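Local coordinates for hypothetical protein Atu1540 (Agrobacterium tumefaciens str. C58, PDB 2HWJ) that is of unknown function but belongs to a putative ParB-like nuclease family and may therefore act on nucleic acid, at residues Arg8-Ile14 / Val80-Ser86; Leu17-Ile22 / Asp123-Ile128; Val29-Arg33 / Leu73-Glu78; His51-Val55 / Leu65-His69; Asp134-Ala140 / Trp161-Arg166. All blocks are in the same frame, centred on the assembly; numbering follows the deposited sequence.

Interaction 1: residues Arg8-Ile14 / Val80-Ser86; sequences RLSRIAI and VEHVLTS
Strand 9-13 runs antiparallel to strand 82-86, axes 4.5 Å and directions 141° apart. Ser10 and Thr85 form a hydrogen-bonded pair (Ser10 N to Thr85 O 2.8 Å, Thr85 N to Ser10 O 2.9 Å), as do Ile12 and Val83 (Val83 N to Ile12 O 2.9 Å, Ile12 N to Val83 O 3.3 Å). Between them Arg11 and Leu84 form a non-hydrogen-bonded pair (CA to CA 4.5 Å); beyond, Ala13 and His82 form another (CA to CA 4.3 Å). Past the strand, Ile14 N reaches Glu81 O at 2.8 Å. Ser10 OG and Thr85 OG1, both p rotamers, hydrogen-bond at 2.9 Å. The Arg11 guanidinium stacks flat on the His82 imidazole, centres 4.6 Å apart. On that face Arg11 CD lies 3.6 Å from Leu84 CD2; on the other, Ile12 CG2 meets Thr85 CG2 at 3.7 Å. Antiparallel ladder chemistry in a twisted pair thus sets the register of 9-13, outermost in this chain's mixed sheet, while Leu9's backbone bonds to the second subunit.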
# COMPACT_ATOMS: atom_id res chain seq x y z
N ARG A 8 -21.55 -2.73 -6.43
CA ARG A 8 -22.93 -2.40 -6.79
C ARG A 8 -23.52 -1.77 -5.58
O ARG A 8 -23.02 -1.96 -4.47
CB ARG A 8 -23.73 -3.64 -7.14
CG ARG A 8 -23.38 -4.24 -8.48
CD ARG A 8 -24.35 -5.37 -8.88
NE ARG A 8 -23.88 -6.17 -10.01
CZ ARG A 8 -24.48 -6.19 -11.19
NH1 ARG A 8 -25.56 -5.45 -11.36
NH2 ARG A 8 -24.01 -6.94 -12.21
N LEU A 9 -24.57 -0.99 -5.79
CA LEU A 9 -25.27 -0.36 -4.69
C LEU A 9 -26.20 -1.37 -4.02
O LEU A 9 -26.92 -2.11 -4.72
CB LEU A 9 -26.11 0.75 -5.24
CG LEU A 9 -26.91 1.50 -4.18
CD1 LEU A 9 -25.94 2.26 -3.28
CD2 LEU A 9 -27.90 2.44 -4.78
N SER A 10 -26.21 -1.39 -2.69
CA SER A 10 -27.32 -2.01 -2.00
C SER A 10 -27.66 -1.22 -0.82
O SER A 10 -27.28 -0.04 -0.74
CB SER A 10 -27.12 -3.47 -1.62
OG SER A 10 -25.81 -3.68 -1.23
N ARG A 11 -28.34 -1.87 0.12
CA ARG A 11 -29.25 -1.23 1.05
C ARG A 11 -29.54 -2.17 2.18
O ARG A 11 -30.02 -3.23 1.97
CB ARG A 11 -30.55 -1.03 0.33
CG ARG A 11 -31.62 -0.24 1.11
CD ARG A 11 -31.21 1.18 1.18
NE ARG A 11 -32.28 2.06 1.60
CZ ARG A 11 -33.57 1.85 1.43
NH1 ARG A 11 -33.99 0.74 0.83
NH2 ARG A 11 -34.42 2.76 1.88
N ILE A 12 -29.27 -1.76 3.41
CA ILE A 12 -29.45 -2.61 4.55
C ILE A 12 -29.97 -1.80 5.71
O ILE A 12 -29.74 -0.55 5.82
CB ILE A 12 -28.13 -3.26 4.95
CG1 ILE A 12 -28.32 -4.49 5.85
CG2 ILE A 12 -27.29 -2.28 5.66
CD1 ILE A 12 -27.11 -5.39 5.82
N ALA A 13 -30.64 -2.54 6.60
CA ALA A 13 -31.15 -2.00 7.84
C ALA A 13 -29.95 -1.93 8.73
O ALA A 13 -29.25 -2.95 8.96
CB ALA A 13 -32.12 -2.93 8.45
N ILE A 14 -29.73 -0.74 9.27
CA ILE A 14 -28.66 -0.57 10.21
C ILE A 14 -28.74 -1.55 11.39
O ILE A 14 -27.72 -2.00 11.91
CB ILE A 14 -28.60 0.88 10.74
CG1 ILE A 14 -28.20 1.86 9.62
CG2 ILE A 14 -27.60 0.95 11.92
CD1 ILE A 14 -28.64 3.26 9.96
N VAL A 80 -32.33 6.66 12.11
CA VAL A 80 -32.32 6.37 10.72
C VAL A 80 -32.30 4.85 10.62
O VAL A 80 -31.50 4.26 11.29
CB VAL A 80 -31.06 6.91 10.08
CG1 VAL A 80 -31.01 6.42 8.67
CG2 VAL A 80 -31.07 8.40 10.08
N GLU A 81 -33.17 4.25 9.81
CA GLU A 81 -33.28 2.77 9.67
C GLU A 81 -32.34 2.09 8.70
O GLU A 81 -31.81 1.04 8.98
CB GLU A 81 -34.69 2.37 9.25
CG GLU A 81 -35.57 3.57 8.79
CD GLU A 81 -37.09 3.22 8.81
OE1 GLU A 81 -37.41 2.01 8.57
OE2 GLU A 81 -37.92 4.13 9.09
N HIS A 82 -32.16 2.68 7.53
CA HIS A 82 -31.39 2.08 6.51
C HIS A 82 -30.13 2.89 6.08
O HIS A 82 -30.06 4.10 6.25
CB HIS A 82 -32.31 1.89 5.30
CG HIS A 82 -33.41 0.87 5.49
ND1 HIS A 82 -34.72 1.22 5.78
CD2 HIS A 82 -33.39 -0.48 5.37
CE1 HIS A 82 -35.46 0.14 5.84
NE2 HIS A 82 -34.69 -0.91 5.58
N VAL A 83 -29.13 2.23 5.50
CA VAL A 83 -28.03 2.97 4.94
C VAL A 83 -27.61 2.30 3.60
O VAL A 83 -27.64 1.09 3.50
CB VAL A 83 -26.86 3.07 5.93
CG1 VAL A 83 -26.22 1.67 6.25
CG2 VAL A 83 -25.75 3.97 5.38
N LEU A 84 -27.21 3.05 2.58
CA LEU A 84 -26.67 2.47 1.35
C LEU A 84 -25.33 1.88 1.64
O LEU A 84 -24.59 2.37 2.53
CB LEU A 84 -26.43 3.56 0.36
CG LEU A 84 -27.69 4.34 -0.00
CD1 LEU A 84 -27.35 5.37 -1.02
CD2 LEU A 84 -28.87 3.40 -0.40
N THR A 85 -25.00 0.82 0.91
CA THR A 85 -23.80 0.06 1.17
C THR A 85 -23.27 -0.37 -0.20
O THR A 85 -24.01 -0.38 -1.20
CB THR A 85 -24.13 -1.30 1.79
OG1 THR A 85 -25.10 -1.96 0.95
CG2 THR A 85 -24.69 -1.22 3.20
N SER A 86 -22.00 -0.79 -0.24
CA SER A 86 -21.41 -1.32 -1.41
C SER A 86 -20.56 -2.45 -0.92
O SER A 86 -19.68 -2.26 -0.07
CB SER A 86 -20.50 -0.30 -2.04
OG SER A 86 -20.01 -0.84 -3.25

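Interaction 2: residues Leu17-Ile22 / Asp123-Ile128; sequences LRPTQI and DIPKNI
This is an apolar loop-to-loop contact, with no hydrogen bond between its segments, beside strand 63-65, the outermost strand of this chain's mixed sheet, to which Arg18 bonds through its backbone. Residues 17-22 lead to strand 23-24, and residues 123-128 to strand 132-133, its parallel partner. Leu17 to Pro19 run extended before Thr20 (phi/psi -130°/20°) bends the chain; extended Ile124-Pro125 precede a turn conformation at Lys126 (-82°/-33°). End-to-end directions lie 129° apart. CA atoms come closest at Arg18 and Lys126 (5.3 Å) and Ile22 and Ile124 (5.4 Å). Pro19, CB directed toward the other loop, is the centrepiece: its CB lies 4.0 Å from Pro125 CG and 4.3 Å from Ile124 CG2, and its CG 4.3 Å from Ile128 CD1. Ile22 (m, t) sets CG1 3.7 Å from Ile124 CD1 (m, m). Thr20 directs its CB away, and its OG1 hydrogen-bonds to Leu65 O and Leu108 O. Pro19 CG is 3.2 Å from Pro125 O, and Pro19 CD 3.1 Å from Lys126 O.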
# COMPACT_ATOMS: atom_id res chain seq x y z
N LEU A 17 -26.45 -4.63 10.34
CA LEU A 17 -25.03 -4.61 10.10
C LEU A 17 -24.25 -5.16 11.22
O LEU A 17 -24.46 -4.82 12.37
CB LEU A 17 -24.48 -3.24 9.88
CG LEU A 17 -24.68 -2.70 8.50
CD1 LEU A 17 -24.66 -1.16 8.57
CD2 LEU A 17 -23.59 -3.24 7.64
N ARG A 18 -23.27 -5.95 10.88
CA ARG A 18 -22.47 -6.49 11.89
C ARG A 18 -21.18 -5.67 12.01
O ARG A 18 -20.43 -5.61 11.09
CB ARG A 18 -22.22 -7.95 11.55
CG ARG A 18 -23.46 -8.75 11.79
CD ARG A 18 -23.36 -9.58 13.02
NE ARG A 18 -24.05 -10.85 12.74
CZ ARG A 18 -25.19 -11.27 13.31
NH1 ARG A 18 -25.76 -10.59 14.32
NH2 ARG A 18 -25.74 -12.42 12.91
N PRO A 19 -20.94 -5.05 13.16
CA PRO A 19 -19.75 -4.26 13.45
C PRO A 19 -18.44 -5.02 13.19
O PRO A 19 -18.47 -6.24 13.19
CB PRO A 19 -19.84 -4.03 14.97
CG PRO A 19 -21.24 -4.14 15.29
CD PRO A 19 -21.90 -5.06 14.27
N THR A 20 -17.28 -4.32 13.07
CA THR A 20 -16.07 -5.07 13.06
C THR A 20 -15.07 -4.51 14.03
O THR A 20 -13.86 -4.78 13.95
CB THR A 20 -15.50 -5.28 11.56
OG1 THR A 20 -15.16 -4.03 10.97
CG2 THR A 20 -16.48 -6.04 10.61
N GLN A 21 -15.55 -3.75 15.00
CA GLN A 21 -14.71 -3.18 16.10
C GLN A 21 -15.57 -3.03 17.34
O GLN A 21 -16.82 -3.01 17.28
CB GLN A 21 -14.07 -1.85 15.69
CG GLN A 21 -15.02 -0.68 15.48
CD GLN A 21 -14.36 0.48 14.80
OE1 GLN A 21 -13.85 0.30 13.73
NE2 GLN A 21 -14.40 1.69 15.39
N ILE A 22 -14.93 -2.92 18.49
CA ILE A 22 -15.59 -2.95 19.77
C ILE A 22 -15.95 -1.56 20.21
O ILE A 22 -16.96 -1.38 20.87
CB ILE A 22 -14.69 -3.66 20.75
CG1 ILE A 22 -14.61 -5.11 20.33
CG2 ILE A 22 -15.29 -3.66 22.12
CD1 ILE A 22 -13.60 -5.85 20.97
N ASP A 123 -15.78 -11.41 21.07
CA ASP A 123 -16.14 -10.22 21.87
C ASP A 123 -16.56 -9.08 20.97
O ASP A 123 -17.06 -8.11 21.51
CB ASP A 123 -15.04 -9.78 22.83
CG ASP A 123 -14.83 -10.77 24.00
OD1 ASP A 123 -13.66 -11.14 24.35
OD2 ASP A 123 -15.84 -11.20 24.62
N ILE A 124 -16.40 -9.18 19.62
CA ILE A 124 -16.91 -8.10 18.74
C ILE A 124 -18.43 -8.06 18.80
O ILE A 124 -19.03 -9.05 18.47
CB ILE A 124 -16.59 -8.24 17.25
CG1 ILE A 124 -15.10 -8.41 16.92
CG2 ILE A 124 -17.20 -7.05 16.48
CD1 ILE A 124 -14.24 -7.43 17.48
N PRO A 125 -19.05 -6.91 19.16
CA PRO A 125 -20.51 -6.77 19.24
C PRO A 125 -21.19 -7.15 17.96
O PRO A 125 -20.67 -6.83 16.91
CB PRO A 125 -20.72 -5.24 19.40
CG PRO A 125 -19.51 -4.60 18.92
CD PRO A 125 -18.41 -5.59 19.35
N LYS A 126 -22.34 -7.77 18.05
CA LYS A 126 -23.18 -8.09 16.92
C LYS A 126 -24.05 -6.97 16.44
O LYS A 126 -24.25 -6.87 15.27
CB LYS A 126 -24.04 -9.33 17.16
CG LYS A 126 -23.19 -10.62 17.34
CD LYS A 126 -23.15 -10.97 18.82
CE LYS A 126 -21.75 -11.39 19.25
NZ LYS A 126 -21.26 -12.70 18.63
N ASN A 127 -24.53 -6.08 17.30
CA ASN A 127 -25.20 -4.88 16.83
C ASN A 127 -24.39 -3.62 17.10
O ASN A 127 -23.72 -3.51 18.16
CB ASN A 127 -26.53 -4.72 17.54
CG ASN A 127 -27.06 -6.01 18.04
OD1 ASN A 127 -27.93 -6.65 17.40
ND2 ASN A 127 -26.54 -6.45 19.21
N ILE A 128 -24.47 -2.69 16.16
CA ILE A 128 -24.00 -1.33 16.28
C ILE A 128 -24.38 -0.69 17.63
O ILE A 128 -23.53 -0.17 18.32
CB ILE A 128 -24.62 -0.50 15.15
CG1 ILE A 128 -24.16 -1.01 13.77
CG2 ILE A 128 -24.22 0.91 15.23
CD1 ILE A 128 -22.68 -0.60 13.42

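Interaction 3: residues Val29-Arg33 / Leu73-Glu78; sequences VELKR and LALSKE
Four charged residues, Glu30, Arg33, Lys77 and Glu78, form one salt-bridge network across this helix-helix contact. Helix 29-33, part of helix 26-37, crosses helix 73-77, the end of helix 69-77, at -58°, their axes 8.5 Å apart. Both are regular alpha-helix, with Arg33 N to Val29 O and Lys77 N to Leu73 O each 2.8 Å; Glu78 already lies past the helix. The closest CA pair is Arg33 and Ala74, 5.1 Å, a close approach made over the small alanine. Ala74 CB lies 3.7 Å from Lys32 CB and 3.9 Å from Arg33 CG, while Val29 (t) packs CG2 against Leu73 CD2 at 3.8 Å. This apolar floor adjoins the strand 23-24 region, where Val24 touches both Val29 and Leu73. Above it, Arg33 starts from an m chi1 and bends through off-rotamer chi2 and chi3, laying one guanidinium face over Lys77 CB. Its NE bonds to Glu30 OE1 at 3.2 Å, one turn back on its own helix. Glu30 OE1 is also a long 3.8 Å from Lys77 NZ, and Glu78 has a second partner in Arg37. The shortest link joins the helices directly: Arg33 NH1 to Glu78 OE1, 2.7 Å.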
# COMPACT_ATOMS: atom_id res chain seq x y z
N VAL A 29 -19.18 10.51 17.62
CA VAL A 29 -20.57 10.15 17.36
C VAL A 29 -21.50 11.37 17.56
O VAL A 29 -22.10 11.84 16.57
CB VAL A 29 -21.06 8.98 18.23
CG1 VAL A 29 -22.56 8.75 18.09
CG2 VAL A 29 -20.32 7.77 17.87
N GLU A 30 -21.57 11.92 18.78
CA GLU A 30 -22.43 13.11 19.07
C GLU A 30 -22.23 14.31 18.12
O GLU A 30 -23.22 14.92 17.65
CB GLU A 30 -22.29 13.56 20.53
CG GLU A 30 -22.76 12.54 21.58
CD GLU A 30 -24.23 12.12 21.42
OE1 GLU A 30 -24.50 10.87 21.25
OE2 GLU A 30 -25.12 13.02 21.46
N LEU A 31 -20.97 14.66 17.80
CA LEU A 31 -20.74 15.67 16.75
C LEU A 31 -21.41 15.27 15.43
O LEU A 31 -22.25 16.03 14.94
CB LEU A 31 -19.26 16.01 16.56
CG LEU A 31 -18.70 16.71 17.82
CD1 LEU A 31 -17.21 17.02 17.62
CD2 LEU A 31 -19.50 17.97 18.28
N LYS A 32 -21.12 14.07 14.89
CA LYS A 32 -21.87 13.60 13.72
C LYS A 32 -23.38 13.76 13.93
O LYS A 32 -24.02 14.37 13.09
CB LYS A 32 -21.47 12.20 13.29
CG LYS A 32 -20.24 12.15 12.37
CD LYS A 32 -19.51 10.86 12.68
CE LYS A 32 -18.38 10.49 11.76
NZ LYS A 32 -17.74 11.63 11.04
N ARG A 33 -23.94 13.30 15.05
CA ARG A 33 -25.36 13.45 15.22
C ARG A 33 -25.83 14.92 15.15
O ARG A 33 -26.97 15.19 14.73
CB ARG A 33 -25.77 12.94 16.56
CG ARG A 33 -25.40 11.57 16.97
CD ARG A 33 -26.68 11.08 17.56
NE ARG A 33 -26.76 10.88 18.99
CZ ARG A 33 -27.93 10.98 19.63
NH1 ARG A 33 -29.03 11.33 18.99
NH2 ARG A 33 -28.02 10.76 20.92
N LEU A 73 -23.22 4.57 13.94
CA LEU A 73 -23.89 4.73 15.24
C LEU A 73 -24.62 6.08 15.29
O LEU A 73 -25.74 6.17 15.82
CB LEU A 73 -22.90 4.57 16.35
CG LEU A 73 -23.29 4.60 17.83
CD1 LEU A 73 -24.35 3.53 18.16
CD2 LEU A 73 -22.05 4.45 18.71
N ALA A 74 -24.01 7.12 14.72
CA ALA A 74 -24.65 8.43 14.78
C ALA A 74 -26.04 8.28 14.15
O ALA A 74 -27.07 8.74 14.73
CB ALA A 74 -23.86 9.48 14.04
N LEU A 75 -26.09 7.62 12.99
CA LEU A 75 -27.33 7.60 12.20
C LEU A 75 -28.33 6.72 12.96
O LEU A 75 -29.52 7.02 13.08
CB LEU A 75 -27.09 7.06 10.80
CG LEU A 75 -26.84 7.84 9.51
CD1 LEU A 75 -26.49 9.23 9.65
CD2 LEU A 75 -25.77 7.17 8.68
N SER A 76 -27.81 5.66 13.54
CA SER A 76 -28.66 4.78 14.27
C SER A 76 -29.31 5.48 15.47
O SER A 76 -30.55 5.45 15.62
CB SER A 76 -27.87 3.62 14.76
OG SER A 76 -28.76 2.96 15.59
N LYS A 77 -28.49 6.15 16.28
CA LYS A 77 -29.02 7.00 17.32
C LYS A 77 -29.98 8.09 16.79
O LYS A 77 -30.87 8.52 17.53
CB LYS A 77 -27.92 7.59 18.18
CG LYS A 77 -27.17 6.57 18.99
CD LYS A 77 -26.27 7.30 20.05
CE LYS A 77 -25.49 6.37 21.03
NZ LYS A 77 -24.93 7.18 22.17
N GLU A 78 -29.86 8.53 15.54
CA GLU A 78 -30.83 9.55 15.06
C GLU A 78 -32.14 8.96 14.59
O GLU A 78 -32.97 9.68 14.07
CB GLU A 78 -30.25 10.41 13.93
CG GLU A 78 -29.44 11.60 14.40
CD GLU A 78 -30.15 12.44 15.50
OE1 GLU A 78 -29.58 12.54 16.63
OE2 GLU A 78 -31.26 13.02 15.24

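Interaction 4: residues His51-Val55 / Leu65-His69; sequences HIVPV and LIDHH
Leu65, last residue of strand 63-65, pairs antiparallel with Val55 of strand 52-55 as a non-hydrogen-bonded pair, CA to CA 4.7 Å. Its t, p rotamer drives CD1 to within 3.2 Å of Val53 CG1, shorter than a usual van der Waals contact. Ile66 follows with the one hydrogen bond between the segments, Ile66 N to Pro54 O at 3.2 Å. Its CB points toward Pro54, 4.4 Å from Pro54 CG. Here the outer strand of this chain's mixed four-stranded sheet gives way to helix 69-77, while strand 82-90 holds the other edge of strand 52-57 through backbone bonds of Leu84 and Ser86 to Val53. After Ile66 bends the chain (phi/psi -110°/-23°), Asp67 is extended again and sets CB 3.9 Å from Pro54 CG. His68 then turns the chain with positive phi (67°, psi 33°) and occupies the N-cap position of the helix. Its CB lies 4.0 Å from Val53 CG2, and its CD2, at the ring edge, meets Pro54 CD at 3.6 Å; Tyr5 of the second subunit also packs on it. His69 opens the helix, and its NE2 turns back to Leu65 O in a weak 3.4 Å hydrogen bond.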
# COMPACT_ATOMS: atom_id res chain seq x y z
N HIS A 51 -25.23 8.70 2.43
CA HIS A 51 -23.98 8.04 2.71
C HIS A 51 -24.10 6.64 2.24
O HIS A 51 -25.19 6.05 2.26
CB HIS A 51 -23.67 8.07 4.21
CG HIS A 51 -23.85 9.42 4.80
ND1 HIS A 51 -25.04 9.83 5.39
CD2 HIS A 51 -23.04 10.52 4.76
CE1 HIS A 51 -24.92 11.09 5.77
NE2 HIS A 51 -23.73 11.54 5.38
N ILE A 52 -22.95 6.15 1.78
CA ILE A 52 -22.75 4.79 1.36
C ILE A 52 -21.66 4.33 2.25
O ILE A 52 -20.68 5.01 2.41
CB ILE A 52 -22.11 4.73 -0.05
CG1 ILE A 52 -22.39 6.02 -0.74
CG2 ILE A 52 -22.59 3.47 -0.80
CD1 ILE A 52 -22.35 5.94 -2.38
N VAL A 53 -21.73 3.10 2.65
CA VAL A 53 -20.82 2.61 3.60
C VAL A 53 -20.30 1.31 3.04
O VAL A 53 -21.06 0.57 2.43
CB VAL A 53 -21.68 2.58 4.85
CG1 VAL A 53 -21.91 1.25 5.47
CG2 VAL A 53 -21.34 3.78 5.74
N PRO A 54 -19.00 1.06 3.10
CA PRO A 54 -18.47 -0.19 2.48
C PRO A 54 -18.68 -1.37 3.39
O PRO A 54 -18.68 -1.26 4.60
CB PRO A 54 -16.98 0.09 2.42
CG PRO A 54 -16.68 0.87 3.53
CD PRO A 54 -17.91 1.83 3.73
N VAL A 55 -18.77 -2.55 2.85
CA VAL A 55 -19.25 -3.71 3.61
C VAL A 55 -18.67 -4.99 2.99
O VAL A 55 -18.20 -4.98 1.87
CB VAL A 55 -20.75 -3.67 3.40
CG1 VAL A 55 -21.32 -5.00 2.89
CG2 VAL A 55 -21.48 -2.93 4.52
N LEU A 65 -19.75 -4.34 8.48
CA LEU A 65 -19.42 -2.91 8.23
C LEU A 65 -17.93 -2.77 8.35
O LEU A 65 -17.34 -3.23 9.32
CB LEU A 65 -20.01 -2.05 9.36
CG LEU A 65 -19.68 -0.58 9.27
CD1 LEU A 65 -20.18 0.04 7.94
CD2 LEU A 65 -20.23 0.22 10.46
N ILE A 66 -17.31 -2.09 7.40
CA ILE A 66 -15.83 -2.08 7.33
C ILE A 66 -15.25 -0.71 7.69
O ILE A 66 -14.11 -0.56 8.11
CB ILE A 66 -15.38 -2.58 5.91
CG1 ILE A 66 -15.28 -4.06 5.99
CG2 ILE A 66 -14.05 -2.08 5.48
CD1 ILE A 66 -14.98 -4.41 7.36
N ASP A 67 -16.05 0.32 7.57
CA ASP A 67 -15.52 1.59 7.96
C ASP A 67 -16.66 2.40 8.48
O ASP A 67 -17.83 1.99 8.31
CB ASP A 67 -14.96 2.28 6.72
CG ASP A 67 -13.82 3.17 7.06
OD1 ASP A 67 -13.47 3.21 8.28
OD2 ASP A 67 -13.27 3.82 6.13
N HIS A 68 -16.38 3.58 9.01
CA HIS A 68 -17.48 4.48 9.31
C HIS A 68 -18.38 4.01 10.43
O HIS A 68 -19.57 4.26 10.40
CB HIS A 68 -18.31 4.82 8.09
CG HIS A 68 -17.48 5.26 6.93
ND1 HIS A 68 -16.90 6.51 6.87
CD2 HIS A 68 -17.07 4.60 5.82
CE1 HIS A 68 -16.18 6.60 5.77
NE2 HIS A 68 -16.26 5.45 5.12
N HIS A 69 -17.85 3.31 11.40
CA HIS A 69 -18.69 3.06 12.63
C HIS A 69 -19.27 4.33 13.32
O HIS A 69 -20.38 4.32 13.82
CB HIS A 69 -17.96 2.16 13.60
CG HIS A 69 -17.69 0.80 13.03
ND1 HIS A 69 -18.22 -0.36 13.57
CD2 HIS A 69 -16.96 0.41 11.96
CE1 HIS A 69 -17.81 -1.41 12.86
NE2 HIS A 69 -17.06 -0.96 11.87

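Interaction 5: residues Asp134-Ala140 / Trp161-Arg166; sequences DPFRSLA and WADFLR
Arg166 closes a salt bridge onto Asp134, joining the last residue of helix 157-166 to the N-cap of helix 135-146. Arg166 NH2 lies 2.6 Å from Asp134 OD1, short but weak as a hydrogen bond because its angle is 124°, and 2.9 Å from Asp134 OD2 with a good angle of 163°; Arg166 NH1 adds a weak bond to Asp134 OD2 at 3.4 Å. The same carboxylate caps its own helix: Asp134 (chi1 t) accepts through OD1 from Phe136 N at 2.8 Å and Arg137 N at 3.2 Å, both weak. One acid thus serves as helix cap and as interhelical anchor. The two alpha-helical segments, 135-140 and 161-166, cross at 110° with axes 8.2 Å apart, and their closest CA atoms are Phe136 and Ala162, 4.9 Å. Phe136 (m, chi2 89°) presents a ring face to Arg166 CB, a CH-pi contact 3.7 Å from the centroid. Beneath this, small residues let the helices close up: Ala162 CB is 3.4 Å from Phe136 O and 3.9 Å from Ala140 CB. Leu165 (m, t) fills the next position, where its CD1 meets Leu139 CD2 at 3.8 Å and Ala140 CB at 4.1 Å. Helix 178-189 packs on Leu139 and Leu165, completing this corner of the C-terminal helical part. At the far end, Ala140 CB touches Trp161 CB at 3.9 Å.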
# COMPACT_ATOMS: atom_id res chain seq x y z
N ASP A 134 -14.83 4.65 23.40
CA ASP A 134 -13.43 4.88 23.72
C ASP A 134 -13.06 6.40 23.73
O ASP A 134 -12.87 7.04 22.71
CB ASP A 134 -12.48 3.95 23.00
CG ASP A 134 -10.96 4.34 23.19
OD1 ASP A 134 -10.66 5.23 24.05
OD2 ASP A 134 -10.05 3.75 22.46
N PRO A 135 -12.98 6.99 24.93
CA PRO A 135 -12.79 8.45 24.94
C PRO A 135 -11.45 8.84 24.35
O PRO A 135 -11.32 9.93 23.80
CB PRO A 135 -12.90 8.84 26.44
CG PRO A 135 -12.63 7.50 27.22
CD PRO A 135 -13.12 6.39 26.28
N PHE A 136 -10.44 7.99 24.41
CA PHE A 136 -9.20 8.38 23.68
C PHE A 136 -9.38 8.31 22.19
O PHE A 136 -8.72 9.07 21.46
CB PHE A 136 -7.93 7.67 24.17
CG PHE A 136 -7.57 8.09 25.55
CD1 PHE A 136 -8.10 7.38 26.66
CD2 PHE A 136 -6.85 9.28 25.77
CE1 PHE A 136 -7.85 7.81 27.95
CE2 PHE A 136 -6.60 9.72 27.10
CZ PHE A 136 -7.09 8.97 28.18
N ARG A 137 -10.30 7.45 21.73
CA ARG A 137 -10.56 7.50 20.34
C ARG A 137 -11.07 8.91 19.94
O ARG A 137 -10.69 9.42 18.85
CB ARG A 137 -11.50 6.41 19.96
CG ARG A 137 -11.88 6.44 18.53
CD ARG A 137 -10.70 6.25 17.67
NE ARG A 137 -11.08 6.30 16.28
CZ ARG A 137 -11.39 7.43 15.64
NH1 ARG A 137 -11.37 8.59 16.29
NH2 ARG A 137 -11.75 7.40 14.36
N SER A 138 -11.88 9.57 20.80
CA SER A 138 -12.43 10.89 20.45
C SER A 138 -11.36 11.92 20.49
O SER A 138 -11.31 12.85 19.67
CB SER A 138 -13.46 11.33 21.42
OG SER A 138 -14.59 10.52 21.38
N LEU A 139 -10.52 11.79 21.50
CA LEU A 139 -9.41 12.70 21.64
C LEU A 139 -8.51 12.60 20.40
O LEU A 139 -8.24 13.63 19.80
CB LEU A 139 -8.61 12.41 22.90
CG LEU A 139 -7.56 13.49 23.17
CD1 LEU A 139 -8.18 14.87 23.49
CD2 LEU A 139 -6.59 13.09 24.23
N ALA A 140 -8.09 11.38 20.03
CA ALA A 140 -7.29 11.18 18.86
C ALA A 140 -8.00 11.76 17.60
O ALA A 140 -7.37 12.38 16.76
CB ALA A 140 -6.93 9.74 18.71
N TRP A 161 -2.87 6.59 17.60
CA TRP A 161 -2.78 7.84 18.35
C TRP A 161 -3.53 7.75 19.68
O TRP A 161 -3.02 8.22 20.72
CB TRP A 161 -3.27 9.02 17.50
CG TRP A 161 -2.20 9.41 16.52
CD1 TRP A 161 -2.01 8.91 15.26
CD2 TRP A 161 -1.11 10.29 16.76
NE1 TRP A 161 -0.91 9.46 14.71
CE2 TRP A 161 -0.33 10.30 15.60
CE3 TRP A 161 -0.74 11.10 17.86
CZ2 TRP A 161 0.80 11.10 15.47
CZ3 TRP A 161 0.40 11.89 17.74
CH2 TRP A 161 1.15 11.89 16.54
N ALA A 162 -4.71 7.14 19.66
CA ALA A 162 -5.44 6.96 20.90
C ALA A 162 -4.65 6.10 21.90
O ALA A 162 -4.60 6.40 23.06
CB ALA A 162 -6.82 6.39 20.65
N ASP A 163 -4.01 5.03 21.45
CA ASP A 163 -3.24 4.28 22.38
C ASP A 163 -2.03 5.13 22.94
O ASP A 163 -1.76 5.15 24.13
CB ASP A 163 -2.86 2.92 21.78
CG ASP A 163 -1.65 2.28 22.50
OD1 ASP A 163 -1.71 2.15 23.77
OD2 ASP A 163 -0.62 1.92 21.85
N PHE A 164 -1.35 5.88 22.09
CA PHE A 164 -0.28 6.75 22.56
C PHE A 164 -0.83 7.69 23.66
O PHE A 164 -0.30 7.71 24.76
CB PHE A 164 0.24 7.50 21.34
CG PHE A 164 1.26 8.58 21.64
CD1 PHE A 164 2.57 8.26 21.90
CD2 PHE A 164 0.93 9.92 21.55
CE1 PHE A 164 3.51 9.23 22.11
CE2 PHE A 164 1.89 10.90 21.78
CZ PHE A 164 3.16 10.54 22.06
N LEU A 165 -1.93 8.39 23.39
CA LEU A 165 -2.39 9.36 24.33
C LEU A 165 -2.82 8.63 25.60
O LEU A 165 -2.76 9.25 26.72
CB LEU A 165 -3.50 10.20 23.78
CG LEU A 165 -3.19 10.90 22.46
CD1 LEU A 165 -4.45 11.14 21.70
CD2 LEU A 165 -2.35 12.20 22.60
N ARG A 166 -3.22 7.36 25.51
CA ARG A 166 -3.99 6.88 26.64
C ARG A 166 -3.03 6.52 27.66
O ARG A 166 -3.40 6.46 28.86
CB ARG A 166 -4.96 5.75 26.37
CG ARG A 166 -4.69 4.41 27.02
CD ARG A 166 -5.23 3.27 26.06
NE ARG A 166 -6.69 3.43 25.98
CZ ARG A 166 -7.39 3.62 24.88
NH1 ARG A 166 -6.84 3.60 23.71
NH2 ARG A 166 -8.69 3.79 24.99

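In the fold
Interactions 1 and 4 build the same mixed sheet: their centres are 9 Å apart, strands 82-90 and 52-57 are neighbours, and Leu84 O lies 3.0 Å from Val53 N. Both also touch the second subunit. Interaction 2 borders the sheet's other edge, with Arg18 O 3.0 Å and Thr20 OG1 2.8 Å from Leu65 N and O respectively, while Leu17 CG reaches Ile12 CG2 at 3.9 Å. Helix 69-77 brings interaction 3 against interactions 1 and 2: Ile14 CG2 meets Ser76 CB at 3.9 Å, and Leu73 CD1 meets Ile128 O at 3.8 Å. Interaction 5 stands apart in the helical region, its nearest atoms about 6 Å from interactions 2 and 3 and about 17 Å from interaction 1.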